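Long-range contact in flagellar hook associated protein type 3 FlgL (Legionella pneumophila subsp. pneumophila, PDB 5YTI), which probably serves as a structural component of the bacterial flagellum, as a hook-associated member of the flagellin family: residues G152-F164 / V173-R185. Numbering follows the deposited sequence.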
loop_
_atom_site.group_PDB
_atom_site.type_symbol
_atom_site.label_atom_id
_atom_site.label_comp_id
_atom_site.label_asym_id
_atom_site.label_seq_id
_atom_site.Cartn_x
_atom_site.Cartn_y
_atom_site.Cartn_z
ATOM N N GLY A 152 -21.263 7.205 1.555
ATOM C CA GLY A 152 -21.299 5.862 2.162
ATOM C C GLY A 152 -19.919 5.289 2.480
ATOM O O GLY A 152 -19.779 4.368 3.306
ATOM N N GLN A 153 -18.895 5.831 1.809
ATOM C CA GLN A 153 -17.503 5.447 2.058
ATOM C C GLN A 153 -16.902 6.236 3.262
ATOM O O GLN A 153 -17.330 7.355 3.552
ATOM C CB GLN A 153 -16.669 5.606 0.761
ATOM C CG GLN A 153 -16.735 4.404 -0.186
ATOM C CD GLN A 153 -15.944 3.165 0.301
ATOM O OE1 GLN A 153 -16.010 2.783 1.476
ATOM N NE2 GLN A 153 -15.201 2.530 -0.614
ATOM N N TYR A 154 -15.950 5.618 3.975
ATOM C CA TYR A 154 -15.154 6.291 5.033
ATOM C C TYR A 154 -14.024 7.127 4.474
ATOM O O TYR A 154 -13.225 6.604 3.714
ATOM C CB TYR A 154 -14.483 5.264 5.943
ATOM C CG TYR A 154 -15.431 4.549 6.838
ATOM C CD1 TYR A 154 -16.114 3.434 6.401
ATOM C CD2 TYR A 154 -15.663 5.000 8.118
ATOM C CE1 TYR A 154 -16.996 2.779 7.224
ATOM C CE2 TYR A 154 -16.550 4.358 8.942
ATOM C CZ TYR A 154 -17.208 3.244 8.483
ATOM O OH TYR A 154 -18.100 2.594 9.294
ATOM N N VAL A 155 -13.924 8.393 4.883
ATOM C CA VAL A 155 -12.854 9.298 4.403
ATOM C C VAL A 155 -11.980 9.779 5.557
ATOM O O VAL A 155 -12.330 9.629 6.725
ATOM C CB VAL A 155 -13.390 10.561 3.657
ATOM C CG1 VAL A 155 -14.293 10.169 2.498
ATOM C CG2 VAL A 155 -14.113 11.522 4.603
ATOM N N TYR A 156 -10.855 10.393 5.201
ATOM C CA TYR A 156 -9.887 10.912 6.162
ATOM C C TYR A 156 -9.798 12.442 6.034
ATOM O O TYR A 156 -9.538 12.998 4.949
ATOM C CB TYR A 156 -8.522 10.242 5.929
ATOM C CG TYR A 156 -7.427 10.778 6.793
ATOM C CD1 TYR A 156 -7.410 10.532 8.153
ATOM C CD2 TYR A 156 -6.408 11.530 6.253
ATOM C CE1 TYR A 156 -6.406 11.035 8.952
ATOM C CE2 TYR A 156 -5.392 12.043 7.045
ATOM C CZ TYR A 156 -5.398 11.790 8.390
ATOM O OH TYR A 156 -4.408 12.301 9.178
ATOM N N ASN A 157 -10.035 13.110 7.154
ATOM C CA ASN A 157 -10.187 14.563 7.178
ATOM C C ASN A 157 -8.964 15.232 7.796
ATOM O O ASN A 157 -8.938 16.447 7.998
ATOM C CB ASN A 157 -11.463 14.969 7.947
ATOM C CG ASN A 157 -12.683 14.207 7.482
ATOM O OD1 ASN A 157 -13.302 13.508 8.277
ATOM N ND2 ASN A 157 -13.015 14.305 6.183
ATOM N N GLY A 158 -7.953 14.440 8.099
ATOM C CA GLY A 158 -6.701 15.003 8.561
ATOM C C GLY A 158 -5.816 15.365 7.382
ATOM O O GLY A 158 -6.314 15.558 6.251
ATOM N N ASP A 159 -4.507 15.477 7.677
ATOM C CA ASP A 159 -3.426 15.614 6.663
ATOM C C ASP A 159 -2.301 14.607 6.941
ATOM O O ASP A 159 -2.361 13.820 7.921
ATOM C CB ASP A 159 -2.874 17.061 6.572
ATOM C CG ASP A 159 -2.071 17.493 7.809
ATOM O OD1 ASP A 159 -1.462 16.631 8.454
ATOM O OD2 ASP A 159 -2.027 18.707 8.132
ATOM N N SER A 160 -1.281 14.622 6.083
ATOM C CA SER A 160 -0.132 13.746 6.297
ATOM C C SER A 160 1.060 14.390 7.020
ATOM O O SER A 160 2.157 14.009 6.719
ATOM C CB SER A 160 0.355 13.192 4.951
ATOM O OG SER A 160 -0.687 12.575 4.217
ATOM N N THR A 161 0.877 15.316 7.964
ATOM C CA THR A 161 2.004 16.091 8.497
ATOM C C THR A 161 2.447 15.735 9.911
ATOM O O THR A 161 1.715 15.902 10.884
ATOM C CB THR A 161 1.725 17.605 8.405
ATOM O OG1 THR A 161 1.667 17.963 7.028
ATOM C CG2 THR A 161 2.817 18.449 9.071
ATOM N N GLN A 162 3.695 15.290 10.011
ATOM C CA GLN A 162 4.296 14.869 11.287
ATOM C C GLN A 162 5.013 16.024 12.001
ATOM O O GLN A 162 5.763 16.788 11.400
ATOM C CB GLN A 162 5.291 13.706 11.060
ATOM C CG GLN A 162 4.656 12.398 10.600
ATOM C CD GLN A 162 5.644 11.232 10.427
ATOM O OE1 GLN A 162 6.507 11.255 9.528
ATOM N NE2 GLN A 162 5.500 10.193 11.269
ATOM N N ARG A 163 4.782 16.125 13.298
ATOM C CA ARG A 163 5.563 17.021 14.135
ATOM C C ARG A 163 6.868 16.351 14.513
ATOM O O ARG A 163 6.872 15.322 15.194
ATOM C CB ARG A 163 4.799 17.404 15.402
ATOM C CG ARG A 163 3.938 18.653 15.241
ATOM C CD ARG A 163 3.417 19.173 16.587
ATOM N NE ARG A 163 3.117 18.090 17.538
ATOM C CZ ARG A 163 2.194 17.131 17.367
ATOM N NH1 ARG A 163 2.017 16.203 18.312
ATOM N NH2 ARG A 163 1.450 17.078 16.262
ATOM N N PHE A 164 7.961 16.929 14.020
ATOM C CA PHE A 164 9.311 16.535 14.394
ATOM C C PHE A 164 9.761 17.405 15.588
ATOM O O PHE A 164 9.394 18.559 15.695
ATOM C CB PHE A 164 10.256 16.692 13.205
ATOM C CG PHE A 164 9.986 15.731 12.067
ATOM C CD1 PHE A 164 10.379 14.401 12.150
ATOM C CD2 PHE A 164 9.385 16.169 10.892
ATOM C CE1 PHE A 164 10.153 13.520 11.108
ATOM C CE2 PHE A 164 9.157 15.298 9.846
ATOM C CZ PHE A 164 9.540 13.968 9.960
ATOM N N VAL A 173 12.940 13.951 16.007
ATOM C CA VAL A 173 12.188 12.678 16.096
ATOM C C VAL A 173 10.676 12.921 15.898
ATOM O O VAL A 173 10.116 13.872 16.437
ATOM C CB VAL A 173 12.366 12.034 17.483
ATOM C CG1 VAL A 173 11.409 10.865 17.680
ATOM C CG2 VAL A 173 13.802 11.606 17.664
ATOM N N ALA A 174 9.994 12.061 15.147
ATOM C CA ALA A 174 8.561 12.282 14.894
ATOM C C ALA A 174 7.726 11.800 16.075
ATOM O O ALA A 174 7.929 10.688 16.535
ATOM C CB ALA A 174 8.131 11.576 13.615
ATOM N N VAL A 175 6.789 12.616 16.554
ATOM C CA VAL A 175 6.063 12.257 17.760
ATOM C C VAL A 175 4.647 11.823 17.484
ATOM O O VAL A 175 3.848 11.706 18.413
ATOM C CB VAL A 175 6.013 13.404 18.773
ATOM C CG1 VAL A 175 7.411 13.886 19.082
ATOM C CG2 VAL A 175 5.156 14.544 18.255
ATOM N N ASN A 176 4.324 11.591 16.220
ATOM C CA ASN A 176 3.000 11.104 15.850
ATOM C C ASN A 176 3.058 10.386 14.538
ATOM O O ASN A 176 4.063 10.435 13.823
ATOM C CB ASN A 176 1.986 12.257 15.750
ATOM C CG ASN A 176 2.285 13.219 14.618
ATOM O OD1 ASN A 176 3.368 13.772 14.512
ATOM N ND2 ASN A 176 1.303 13.443 13.784
ATOM N N ASP A 177 1.966 9.701 14.233
ATOM C CA ASP A 177 1.728 9.185 12.892
ATOM C C ASP A 177 0.375 9.714 12.416
ATOM O O ASP A 177 -0.364 10.323 13.199
ATOM C CB ASP A 177 1.751 7.668 12.877
ATOM C CG ASP A 177 3.098 7.093 13.268
ATOM O OD1 ASP A 177 3.342 6.923 14.483
ATOM O OD2 ASP A 177 3.900 6.758 12.360
ATOM N N THR A 178 0.054 9.508 11.139
ATOM C CA THR A 178 -1.183 10.060 10.600
ATOM C C THR A 178 -2.071 9.011 9.959
ATOM O O THR A 178 -1.596 8.031 9.394
ATOM C CB THR A 178 -0.922 11.244 9.632
ATOM O OG1 THR A 178 -0.286 10.794 8.428
ATOM C CG2 THR A 178 -0.058 12.274 10.321
ATOM N N GLY A 179 -3.375 9.253 10.050
ATOM C CA GLY A 179 -4.406 8.259 9.739
ATOM C C GLY A 179 -4.348 7.755 8.327
ATOM O O GLY A 179 -4.684 6.596 8.071
ATOM N N ASP A 180 -3.914 8.620 7.412
ATOM C CA ASP A 180 -3.779 8.229 6.015
ATOM C C ASP A 180 -2.719 7.141 5.909
ATOM O O ASP A 180 -2.880 6.176 5.179
ATOM C CB ASP A 180 -3.418 9.419 5.127
ATOM C CG ASP A 180 -1.993 9.914 5.371
ATOM O OD1 ASP A 180 -1.698 10.297 6.535
ATOM O OD2 ASP A 180 -1.179 9.906 4.408
ATOM N N ASN A 181 -1.646 7.264 6.677
ATOM C CA ASN A 181 -0.664 6.188 6.700
ATOM C C ASN A 181 -1.133 4.985 7.513
ATOM O O ASN A 181 -0.999 3.869 7.052
ATOM C CB ASN A 181 0.691 6.662 7.216
ATOM C CG ASN A 181 1.754 5.626 7.036
ATOM O OD1 ASN A 181 1.878 5.021 5.976
ATOM N ND2 ASN A 181 2.493 5.371 8.075
ATOM N N VAL A 182 -1.696 5.191 8.702
ATOM C CA VAL A 182 -1.982 4.050 9.577
ATOM C C VAL A 182 -3.194 3.229 9.151
ATOM O O VAL A 182 -3.122 2.020 9.119
ATOM C CB VAL A 182 -2.166 4.477 11.033
ATOM C CG1 VAL A 182 -2.521 3.270 11.874
ATOM C CG2 VAL A 182 -0.906 5.134 11.553
ATOM N N PHE A 183 -4.277 3.904 8.777
ATOM C CA PHE A 183 -5.555 3.250 8.552
ATOM C C PHE A 183 -6.085 3.212 7.126
ATOM O O PHE A 183 -6.843 2.317 6.805
ATOM C CB PHE A 183 -6.605 3.927 9.428
ATOM C CG PHE A 183 -6.328 3.816 10.899
ATOM C CD1 PHE A 183 -6.669 2.684 11.587
ATOM C CD2 PHE A 183 -5.744 4.861 11.587
ATOM C CE1 PHE A 183 -6.414 2.580 12.944
ATOM C CE2 PHE A 183 -5.485 4.773 12.944
ATOM C CZ PHE A 183 -5.823 3.631 13.628
HETATM N N MSE A 184 -5.721 4.161 6.270
HETATM C CA MSE A 184 -6.425 4.295 4.978
HETATM C C MSE A 184 -5.774 3.673 3.763
HETATM O O MSE A 184 -6.449 3.077 2.919
HETATM C CB MSE A 184 -6.729 5.744 4.637
HETATM C CG MSE A 184 -7.236 6.538 5.840
HETATM SE SE MSE A 184 -9.135 6.210 6.279
HETATM C CE MSE A 184 -9.807 6.421 4.441
ATOM N N ARG A 185 -4.473 3.817 3.606
ATOM C CA ARG A 185 -3.853 3.362 2.369
ATOM C C ARG A 185 -3.157 2.045 2.593
ATOM O O ARG A 185 -2.058 2.001 3.123
ATOM C CB ARG A 185 -2.857 4.391 1.874
ATOM C CG ARG A 185 -3.369 5.815 1.901
ATOM C CD ARG A 185 -4.768 5.939 1.341
ATOM N NE ARG A 185 -5.114 7.346 1.187
ATOM C CZ ARG A 185 -6.211 7.770 0.574
ATOM N NH1 ARG A 185 -7.076 6.893 0.079
ATOM N NH2 ARG A 185 -6.446 9.068 0.451
#
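Tyr156 lays its ring flat over the first turn of helix 179-184, with the backbone N of Asp180 3.6 Å from Tyr156 CZ on one face and the backbone N of Gly158 over the other. Tyr156 CG stands anti to its backbone nitrogen (chi1 176°), which carries the ring to the helix start, where Tyr156 CE1 lies 3.5 Å from Gly179 CA. The selenomethionine Met184 rests CG 3.9 Å from Tyr156 CB, and its bent chain turns CE toward the carbonyl O of Tyr154. Ser160 OG donates to Asp180 OD2 (2.7 Å) from above the carboxylate plane; in the assembly Asp180 OD2 also forms a salt bridge with Arg185 of the second subunit. Ahead of the helix, Asn176 OD1 takes Arg163 N on a lone pair (3.0 Å), while Asn176 O receives Gln162 NE2 (2.9 Å). The Arg163 chain bends at chi3 and slants across Val175, NH1 lying 3.6 Å from Val175 CG2, with Asn176 OD1 over one guanidinium face. Val175 N donates to Arg163 O, and Phe164 and Ala174 form an antiparallel, non-hydrogen-bonded pair. Segment 152-164 thus runs into strand 164-168 of a beta-hairpin, and 173-185 returns antiparallel from strand 171-174, which packs on long helix 316-374, into helix 179-184.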